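Long-range contacts in cobalt-precorrin-5B C(1)-methyltransferase (Archaeoglobus fulgidus, PDB 1SR8), which probably catalyses the S-adenosyl-L-methionine-dependent methylation of C-1 in cobalt-precorrin-5B, giving cobalt-precorrin-6A in the anaerobic route to cobalamin: residues Phe106-Phe117 / Phe152-Pro161; Leu202-Ile213 / Glu241-Val252. All coordinates share one frame; numbering follows the deposited sequence.

Interaction 1 (Phe106-Phe117 / Phe152-Pro161); sequences FEAEVCETSGIF and FSGGVRISVP
Glu107 and Ser159 form the first hydrogen-bonded pair of an antiparallel ladder, the N-H of Glu107 reaching Ser159 O at 2.7 Å and almost straight (178°). Glu109 with Arg157 and Cys111 with Gly155 repeat the pattern, so the N-H and C=O of both residues in each pair bond each other. At the last, Cys111 N lies 48° out of the carbonyl plane of Gly155 O, 2.7 Å away. After the turn the chain returns as 115-117, now parallel to strand 155-159. Val156 N is taken by Gly115 O, Val156 O by Phe117 N, and Ile158 N by Phe117 O at 2.6 Å. Strand 155-159 thus lies between the two arms of 106-117, bonded to both. Val160 CG2, set anti to its own carbonyl carbon (chi1 -172° for CG1), sits over one face of the Phe106 ring, 3.9 Å from its centroid, while Ile158 CG2 meets that ring at its edge. Ile116 CD1 presses tightly on Val156 CG2 (3.4 Å), on the face covered by helix 133-149. The carboxylate of Glu107 passes across Pro161 CG, yet its charge is answered by Arg120 and Arg88, outside these segments. Main-chain donors and acceptors facing each other along the strands are thus largely paired, whereas this acid relies on partners elsewhere.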
# COMPACT_ATOMS: atom_id res chain seq x y z
N PHE A 106 -13.03 -9.46 2.08
CA PHE A 106 -13.63 -8.30 2.74
C PHE A 106 -15.11 -8.28 2.36
O PHE A 106 -15.45 -8.40 1.19
CB PHE A 106 -12.98 -6.99 2.26
CG PHE A 106 -11.80 -6.58 3.08
CD1 PHE A 106 -11.92 -5.58 4.04
CD2 PHE A 106 -10.57 -7.20 2.92
CE1 PHE A 106 -10.83 -5.21 4.83
CE2 PHE A 106 -9.48 -6.84 3.70
CZ PHE A 106 -9.61 -5.84 4.65
N GLU A 107 -15.97 -8.15 3.36
CA GLU A 107 -17.40 -8.10 3.09
C GLU A 107 -17.94 -6.74 3.54
O GLU A 107 -17.53 -6.20 4.57
CB GLU A 107 -18.15 -9.20 3.84
CG GLU A 107 -17.68 -10.60 3.57
CD GLU A 107 -18.66 -11.64 4.10
OE1 GLU A 107 -19.21 -11.43 5.20
OE2 GLU A 107 -18.87 -12.67 3.42
N ALA A 108 -18.86 -6.21 2.74
CA ALA A 108 -19.49 -4.92 3.02
C ALA A 108 -21.00 -5.09 2.91
O ALA A 108 -21.50 -5.67 1.94
CB ALA A 108 -19.00 -3.86 2.05
N GLU A 109 -21.71 -4.56 3.89
CA GLU A 109 -23.16 -4.66 3.90
C GLU A 109 -23.78 -3.30 4.16
O GLU A 109 -23.39 -2.62 5.11
CB GLU A 109 -23.59 -5.64 5.01
CG GLU A 109 -25.08 -5.87 5.10
CD GLU A 109 -25.50 -7.19 4.47
OE1 GLU A 109 -26.37 -7.17 3.57
OE2 GLU A 109 -24.95 -8.24 4.89
N VAL A 110 -24.73 -2.89 3.32
CA VAL A 110 -25.41 -1.61 3.50
C VAL A 110 -26.33 -1.74 4.70
O VAL A 110 -26.97 -2.78 4.88
CB VAL A 110 -26.28 -1.19 2.27
CG1 VAL A 110 -25.43 -1.05 1.03
CG2 VAL A 110 -27.40 -2.20 2.05
N CYS A 111 -26.39 -0.72 5.54
CA CYS A 111 -27.25 -0.78 6.71
C CYS A 111 -28.08 0.50 6.82
O CYS A 111 -27.88 1.44 6.05
CB CYS A 111 -26.43 -1.04 7.98
SG CYS A 111 -25.14 0.12 8.44
N GLU A 112 -29.03 0.52 7.74
CA GLU A 112 -29.90 1.68 7.93
C GLU A 112 -29.20 2.90 8.50
O GLU A 112 -29.38 4.01 8.00
CB GLU A 112 -31.08 1.31 8.84
CG GLU A 112 -32.03 0.32 8.21
CD GLU A 112 -32.66 0.87 6.97
OE1 GLU A 112 -33.46 1.82 7.09
OE2 GLU A 112 -32.37 0.35 5.87
N THR A 113 -28.42 2.71 9.55
CA THR A 113 -27.73 3.82 10.18
C THR A 113 -26.57 4.33 9.31
O THR A 113 -25.61 3.61 9.03
CB THR A 113 -27.25 3.41 11.58
OG1 THR A 113 -26.23 4.32 12.04
CG2 THR A 113 -26.73 2.00 11.55
N SER A 114 -26.66 5.59 8.90
CA SER A 114 -25.64 6.21 8.04
C SER A 114 -24.24 6.28 8.65
O SER A 114 -24.07 6.62 9.81
CB SER A 114 -26.10 7.60 7.65
OG SER A 114 -26.61 8.27 8.78
N GLY A 115 -23.25 5.97 7.82
CA GLY A 115 -21.86 6.00 8.27
C GLY A 115 -21.09 4.77 7.81
O GLY A 115 -21.61 3.95 7.05
N ILE A 116 -19.85 4.67 8.28
CA ILE A 116 -18.95 3.55 7.96
C ILE A 116 -18.65 2.80 9.25
O ILE A 116 -18.09 3.36 10.18
CB ILE A 116 -17.61 4.05 7.37
CG1 ILE A 116 -17.84 4.71 6.01
CG2 ILE A 116 -16.62 2.90 7.29
CD1 ILE A 116 -18.45 3.79 4.98
N PHE A 117 -18.99 1.52 9.29
CA PHE A 117 -18.76 0.73 10.49
C PHE A 117 -17.94 -0.51 10.17
O PHE A 117 -17.98 -1.02 9.05
CB PHE A 117 -20.11 0.34 11.10
CG PHE A 117 -21.07 1.50 11.20
CD1 PHE A 117 -20.85 2.52 12.13
CD2 PHE A 117 -22.15 1.60 10.32
CE1 PHE A 117 -21.71 3.63 12.18
CE2 PHE A 117 -23.01 2.71 10.37
CZ PHE A 117 -22.78 3.72 11.30
N PHE A 152 -27.46 7.41 -2.16
CA PHE A 152 -27.55 6.55 -1.00
C PHE A 152 -27.51 7.41 0.27
O PHE A 152 -26.78 8.40 0.33
CB PHE A 152 -26.37 5.58 -1.02
CG PHE A 152 -26.34 4.61 0.12
CD1 PHE A 152 -27.29 3.59 0.21
CD2 PHE A 152 -25.36 4.70 1.10
CE1 PHE A 152 -27.25 2.67 1.26
CE2 PHE A 152 -25.30 3.78 2.15
CZ PHE A 152 -26.25 2.76 2.23
N SER A 153 -28.30 7.04 1.28
CA SER A 153 -28.32 7.80 2.52
C SER A 153 -28.06 6.94 3.75
O SER A 153 -27.96 7.46 4.86
CB SER A 153 -29.66 8.54 2.68
OG SER A 153 -30.75 7.64 2.64
N GLY A 154 -27.94 5.63 3.56
CA GLY A 154 -27.67 4.75 4.68
C GLY A 154 -26.19 4.67 5.00
O GLY A 154 -25.46 5.65 4.83
N GLY A 155 -25.74 3.51 5.46
CA GLY A 155 -24.34 3.32 5.79
C GLY A 155 -23.88 1.93 5.38
O GLY A 155 -24.63 1.19 4.75
N VAL A 156 -22.64 1.58 5.70
CA VAL A 156 -22.14 0.24 5.37
C VAL A 156 -21.27 -0.29 6.50
O VAL A 156 -20.57 0.47 7.18
CB VAL A 156 -21.30 0.21 4.06
CG1 VAL A 156 -22.02 0.93 2.93
CG2 VAL A 156 -19.95 0.81 4.30
N ARG A 157 -21.35 -1.59 6.74
CA ARG A 157 -20.52 -2.21 7.76
C ARG A 157 -19.54 -3.08 6.97
O ARG A 157 -19.95 -3.88 6.13
CB ARG A 157 -21.35 -3.06 8.73
CG ARG A 157 -20.51 -3.87 9.73
CD ARG A 157 -21.28 -4.15 11.03
NE ARG A 157 -22.69 -4.43 10.76
CZ ARG A 157 -23.12 -5.42 9.99
NH1 ARG A 157 -22.25 -6.25 9.40
NH2 ARG A 157 -24.42 -5.56 9.75
N ILE A 158 -18.26 -2.87 7.22
CA ILE A 158 -17.20 -3.62 6.55
C ILE A 158 -16.68 -4.70 7.50
O ILE A 158 -16.34 -4.41 8.65
CB ILE A 158 -16.05 -2.67 6.15
CG1 ILE A 158 -16.58 -1.57 5.21
CG2 ILE A 158 -14.91 -3.47 5.52
CD1 ILE A 158 -15.59 -0.47 4.91
N SER A 159 -16.65 -5.95 7.02
CA SER A 159 -16.19 -7.07 7.84
C SER A 159 -15.19 -7.96 7.12
O SER A 159 -15.11 -7.96 5.89
CB SER A 159 -17.37 -7.94 8.27
OG SER A 159 -18.31 -7.20 9.04
N VAL A 160 -14.45 -8.73 7.91
CA VAL A 160 -13.46 -9.66 7.39
C VAL A 160 -13.72 -11.04 8.02
O VAL A 160 -13.23 -11.35 9.11
CB VAL A 160 -12.04 -9.18 7.72
CG1 VAL A 160 -11.01 -10.04 7.01
CG2 VAL A 160 -11.90 -7.72 7.31
N PRO A 161 -14.51 -11.89 7.34
CA PRO A 161 -14.89 -13.24 7.78
C PRO A 161 -13.79 -14.07 8.45
O PRO A 161 -14.04 -14.69 9.48
CB PRO A 161 -15.41 -13.87 6.50
CG PRO A 161 -16.08 -12.72 5.83
CD PRO A 161 -15.08 -11.60 6.01

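Interaction 2 (Leu202-Ile213 / Glu241-Val252); sequences LKIAMQYHRIAI and EALKHPGEKIIV
His245 points its imidazole into the bend that joins helix 195-204 to strand 210-214. Its NE2 donates to two carbonyls, Ala205 O at 2.6 Å and Tyr208 O at 2.8 Å; both bonds are weak, bent to about 125°, as is expected when one N-H is shared between two acceptors. With CG anti to the backbone N (chi1 -174°), the ring is carried across to these carbonyls. Lys249 NZ in turn holds His245 O at 2.6 Å, tying the loop to its own strand.

Backbone bonds continue the join as a parallel ladder: Glu248 N to His209 O, Ile211 N to Glu248 O, Ile250 N to Ile211 O, Ile213 N to Ile250 O and Val252 N to Ile213 O.

Apolar packing fills the space between strands and helix ends. Ile211 CD1 lies over one face of the His245 ring, 3.9 Å from the centroid, and Pro246 CD over the opposite face, so the ring is sandwiched. Ile213 CG2 touches Ala242 CB at 3.5 Å, its CD1 meets Leu243 CD2, and Leu202 CD2 lies 4.1 Å from Lys244 CB. An alanine in place of His245 would probably leave the carbonyls of Ala205 and Tyr208 without this donor and open a gap beneath Ile211 CD1.

Each segment runs from a helix end through a loop into a neighbouring parallel strand, the arrangement of an alpha/beta domain built of beta-alpha-beta crossovers, with 210-214 and 248-253 as the central pair of its four-stranded sheet.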
# COMPACT_ATOMS: atom_id res chain seq x y z
N LEU A 202 16.83 -0.93 -7.78
CA LEU A 202 18.22 -0.48 -7.65
C LEU A 202 18.66 0.06 -9.01
O LEU A 202 19.30 1.11 -9.09
CB LEU A 202 19.13 -1.62 -7.22
CG LEU A 202 20.65 -1.36 -7.31
CD1 LEU A 202 21.02 -0.12 -6.52
CD2 LEU A 202 21.39 -2.57 -6.79
N LYS A 203 18.31 -0.66 -10.07
CA LYS A 203 18.66 -0.25 -11.43
C LYS A 203 17.96 1.06 -11.78
O LYS A 203 18.53 1.91 -12.45
CB LYS A 203 18.25 -1.32 -12.43
CG LYS A 203 18.99 -2.63 -12.26
CD LYS A 203 18.57 -3.62 -13.33
CE LYS A 203 19.30 -4.95 -13.20
NZ LYS A 203 18.85 -5.91 -14.24
N ILE A 204 16.72 1.21 -11.32
CA ILE A 204 15.98 2.43 -11.58
C ILE A 204 16.67 3.59 -10.87
O ILE A 204 16.74 4.70 -11.39
CB ILE A 204 14.53 2.33 -11.05
CG1 ILE A 204 13.77 1.26 -11.84
CG2 ILE A 204 13.83 3.69 -11.16
CD1 ILE A 204 12.33 1.04 -11.39
N ALA A 205 17.19 3.31 -9.67
CA ALA A 205 17.87 4.31 -8.86
C ALA A 205 19.25 4.65 -9.41
O ALA A 205 19.90 5.58 -8.93
CB ALA A 205 17.99 3.82 -7.43
N MET A 206 19.70 3.90 -10.41
CA MET A 206 21.00 4.14 -11.01
C MET A 206 20.93 5.32 -11.98
O MET A 206 21.96 5.80 -12.44
CB MET A 206 21.48 2.89 -11.76
CG MET A 206 21.63 1.67 -10.89
SD MET A 206 23.24 1.48 -10.15
CE MET A 206 23.43 -0.21 -10.39
N GLN A 207 19.73 5.77 -12.29
CA GLN A 207 19.56 6.90 -13.19
C GLN A 207 19.78 8.20 -12.44
O GLN A 207 19.79 9.27 -13.04
CB GLN A 207 18.15 6.92 -13.78
CG GLN A 207 17.79 5.73 -14.60
CD GLN A 207 16.29 5.63 -14.79
OE1 GLN A 207 15.56 5.27 -13.86
NE2 GLN A 207 15.82 5.95 -15.99
N TYR A 208 19.94 8.11 -11.13
CA TYR A 208 20.12 9.30 -10.29
C TYR A 208 21.42 9.21 -9.52
O TYR A 208 21.79 8.15 -9.03
CB TYR A 208 18.95 9.40 -9.30
CG TYR A 208 17.60 9.46 -9.97
CD1 TYR A 208 17.08 10.68 -10.40
CD2 TYR A 208 16.86 8.30 -10.21
CE1 TYR A 208 15.84 10.75 -11.04
CE2 TYR A 208 15.61 8.36 -10.86
CZ TYR A 208 15.11 9.59 -11.27
OH TYR A 208 13.89 9.69 -11.90
N HIS A 209 22.12 10.34 -9.42
CA HIS A 209 23.38 10.35 -8.70
C HIS A 209 23.13 10.33 -7.19
O HIS A 209 23.75 9.57 -6.46
CB HIS A 209 24.22 11.57 -9.08
CG HIS A 209 25.52 11.64 -8.36
ND1 HIS A 209 26.49 10.66 -8.48
CD2 HIS A 209 26.00 12.53 -7.45
CE1 HIS A 209 27.50 10.95 -7.67
NE2 HIS A 209 27.22 12.07 -7.04
N ARG A 210 22.20 11.18 -6.74
CA ARG A 210 21.86 11.26 -5.33
C ARG A 210 20.53 10.57 -5.08
O ARG A 210 19.56 10.81 -5.79
CB ARG A 210 21.78 12.73 -4.91
CG ARG A 210 23.00 13.55 -5.31
CD ARG A 210 22.96 14.97 -4.76
NE ARG A 210 24.09 15.78 -5.25
CZ ARG A 210 24.14 16.35 -6.45
NH1 ARG A 210 23.13 16.21 -7.30
NH2 ARG A 210 25.22 17.04 -6.82
N ILE A 211 20.49 9.69 -4.09
CA ILE A 211 19.25 8.97 -3.79
C ILE A 211 19.00 8.79 -2.29
O ILE A 211 19.93 8.53 -1.52
CB ILE A 211 19.23 7.55 -4.44
CG1 ILE A 211 20.37 6.69 -3.88
CG2 ILE A 211 19.29 7.67 -5.95
CD1 ILE A 211 20.19 5.17 -4.04
N ALA A 212 17.74 8.92 -1.89
CA ALA A 212 17.37 8.72 -0.50
C ALA A 212 16.81 7.29 -0.37
O ALA A 212 15.82 6.95 -1.01
CB ALA A 212 16.33 9.75 -0.07
N ILE A 213 17.46 6.47 0.44
CA ILE A 213 17.02 5.09 0.68
C ILE A 213 16.10 5.11 1.91
O ILE A 213 16.58 5.24 3.04
CB ILE A 213 18.23 4.16 0.97
CG1 ILE A 213 19.28 4.32 -0.14
CG2 ILE A 213 17.77 2.70 1.04
CD1 ILE A 213 20.62 3.66 0.18
N GLU A 241 21.10 -3.79 -0.32
CA GLU A 241 21.06 -3.81 -1.76
C GLU A 241 21.13 -2.40 -2.34
O GLU A 241 21.88 -2.13 -3.28
CB GLU A 241 19.78 -4.51 -2.23
CG GLU A 241 19.89 -6.00 -2.15
CD GLU A 241 21.14 -6.49 -2.85
OE1 GLU A 241 21.26 -6.26 -4.08
OE2 GLU A 241 22.02 -7.09 -2.17
N ALA A 242 20.34 -1.50 -1.78
CA ALA A 242 20.32 -0.12 -2.23
C ALA A 242 21.71 0.49 -2.09
O ALA A 242 22.11 1.33 -2.89
CB ALA A 242 19.30 0.67 -1.43
N LEU A 243 22.45 0.07 -1.06
CA LEU A 243 23.78 0.60 -0.82
C LEU A 243 24.81 0.25 -1.90
O LEU A 243 25.94 0.74 -1.86
CB LEU A 243 24.28 0.15 0.56
CG LEU A 243 23.59 0.84 1.74
CD1 LEU A 243 24.11 0.29 3.06
CD2 LEU A 243 23.82 2.35 1.66
N LYS A 244 24.42 -0.60 -2.85
CA LYS A 244 25.31 -0.98 -3.94
C LYS A 244 25.33 0.16 -4.96
O LYS A 244 26.15 0.18 -5.87
CB LYS A 244 24.82 -2.25 -4.65
CG LYS A 244 24.86 -3.52 -3.82
CD LYS A 244 24.33 -4.68 -4.65
CE LYS A 244 24.42 -6.03 -3.92
NZ LYS A 244 23.99 -7.17 -4.81
N HIS A 245 24.41 1.11 -4.79
CA HIS A 245 24.34 2.26 -5.68
C HIS A 245 25.69 2.98 -5.56
O HIS A 245 26.21 3.14 -4.45
CB HIS A 245 23.19 3.18 -5.26
CG HIS A 245 22.94 4.32 -6.19
ND1 HIS A 245 23.70 5.48 -6.16
CD2 HIS A 245 22.01 4.50 -7.15
CE1 HIS A 245 23.24 6.32 -7.07
NE2 HIS A 245 22.21 5.75 -7.68
N PRO A 246 26.27 3.40 -6.69
CA PRO A 246 27.56 4.09 -6.70
C PRO A 246 27.59 5.61 -6.47
O PRO A 246 28.67 6.19 -6.41
CB PRO A 246 28.11 3.72 -8.07
CG PRO A 246 26.87 3.78 -8.92
CD PRO A 246 25.84 3.07 -8.06
N GLY A 247 26.43 6.25 -6.35
CA GLY A 247 26.42 7.69 -6.16
C GLY A 247 26.28 8.16 -4.73
O GLY A 247 26.82 7.55 -3.81
N GLU A 248 25.58 9.28 -4.55
CA GLU A 248 25.33 9.86 -3.22
C GLU A 248 24.07 9.25 -2.58
O GLU A 248 22.96 9.40 -3.09
CB GLU A 248 25.15 11.38 -3.33
CG GLU A 248 26.41 12.14 -3.70
CD GLU A 248 27.49 11.99 -2.66
OE1 GLU A 248 27.20 12.25 -1.47
OE2 GLU A 248 28.62 11.62 -3.03
N LYS A 249 24.26 8.58 -1.45
CA LYS A 249 23.16 7.93 -0.75
C LYS A 249 22.91 8.45 0.64
O LYS A 249 23.83 8.80 1.38
CB LYS A 249 23.44 6.43 -0.66
CG LYS A 249 23.53 5.75 -1.99
CD LYS A 249 24.48 4.58 -1.92
CE LYS A 249 25.91 5.06 -1.80
NZ LYS A 249 26.86 3.97 -2.09
N ILE A 250 21.64 8.49 1.01
CA ILE A 250 21.27 8.91 2.34
C ILE A 250 20.19 7.92 2.79
O ILE A 250 19.34 7.53 2.00
CB ILE A 250 20.73 10.38 2.34
CG1 ILE A 250 20.84 10.96 3.75
CG2 ILE A 250 19.29 10.44 1.86
CD1 ILE A 250 20.47 12.43 3.83
N ILE A 251 20.27 7.47 4.04
CA ILE A 251 19.29 6.53 4.57
C ILE A 251 18.32 7.25 5.50
O ILE A 251 18.73 7.91 6.45
CB ILE A 251 19.97 5.38 5.35
CG1 ILE A 251 20.89 4.59 4.41
CG2 ILE A 251 18.91 4.46 5.95
CD1 ILE A 251 21.68 3.51 5.10
N VAL A 252 17.03 7.12 5.21
CA VAL A 252 15.99 7.74 6.03
C VAL A 252 14.97 6.66 6.41
O VAL A 252 14.45 5.96 5.53
CB VAL A 252 15.26 8.87 5.27
CG1 VAL A 252 14.26 9.56 6.19
CG2 VAL A 252 16.29 9.86 4.72

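How the interactions relate
Interactions 1 and 2 share no secondary-structure element: their centres stand 45 Å apart, on opposite sides of the chain's centre, and they follow one another along the sequence. Both are partly buried and both rest on sheet ladders, but of different kinds. In 106-117/152-161 the strands belong to a mixed sheet, and one segment supplies both neighbours of the other at the sheet's margin, so the chemistry is mostly main-chain bonding. In 202-213/241-252 the two strands lie inside an all-parallel sheet, and the helix ends and loops leading into them add a side-chain link, a histidine sharing one N-H weakly between two carbonyls. Each thus combines buried aliphatic side chains with a more exposed turn or loop end.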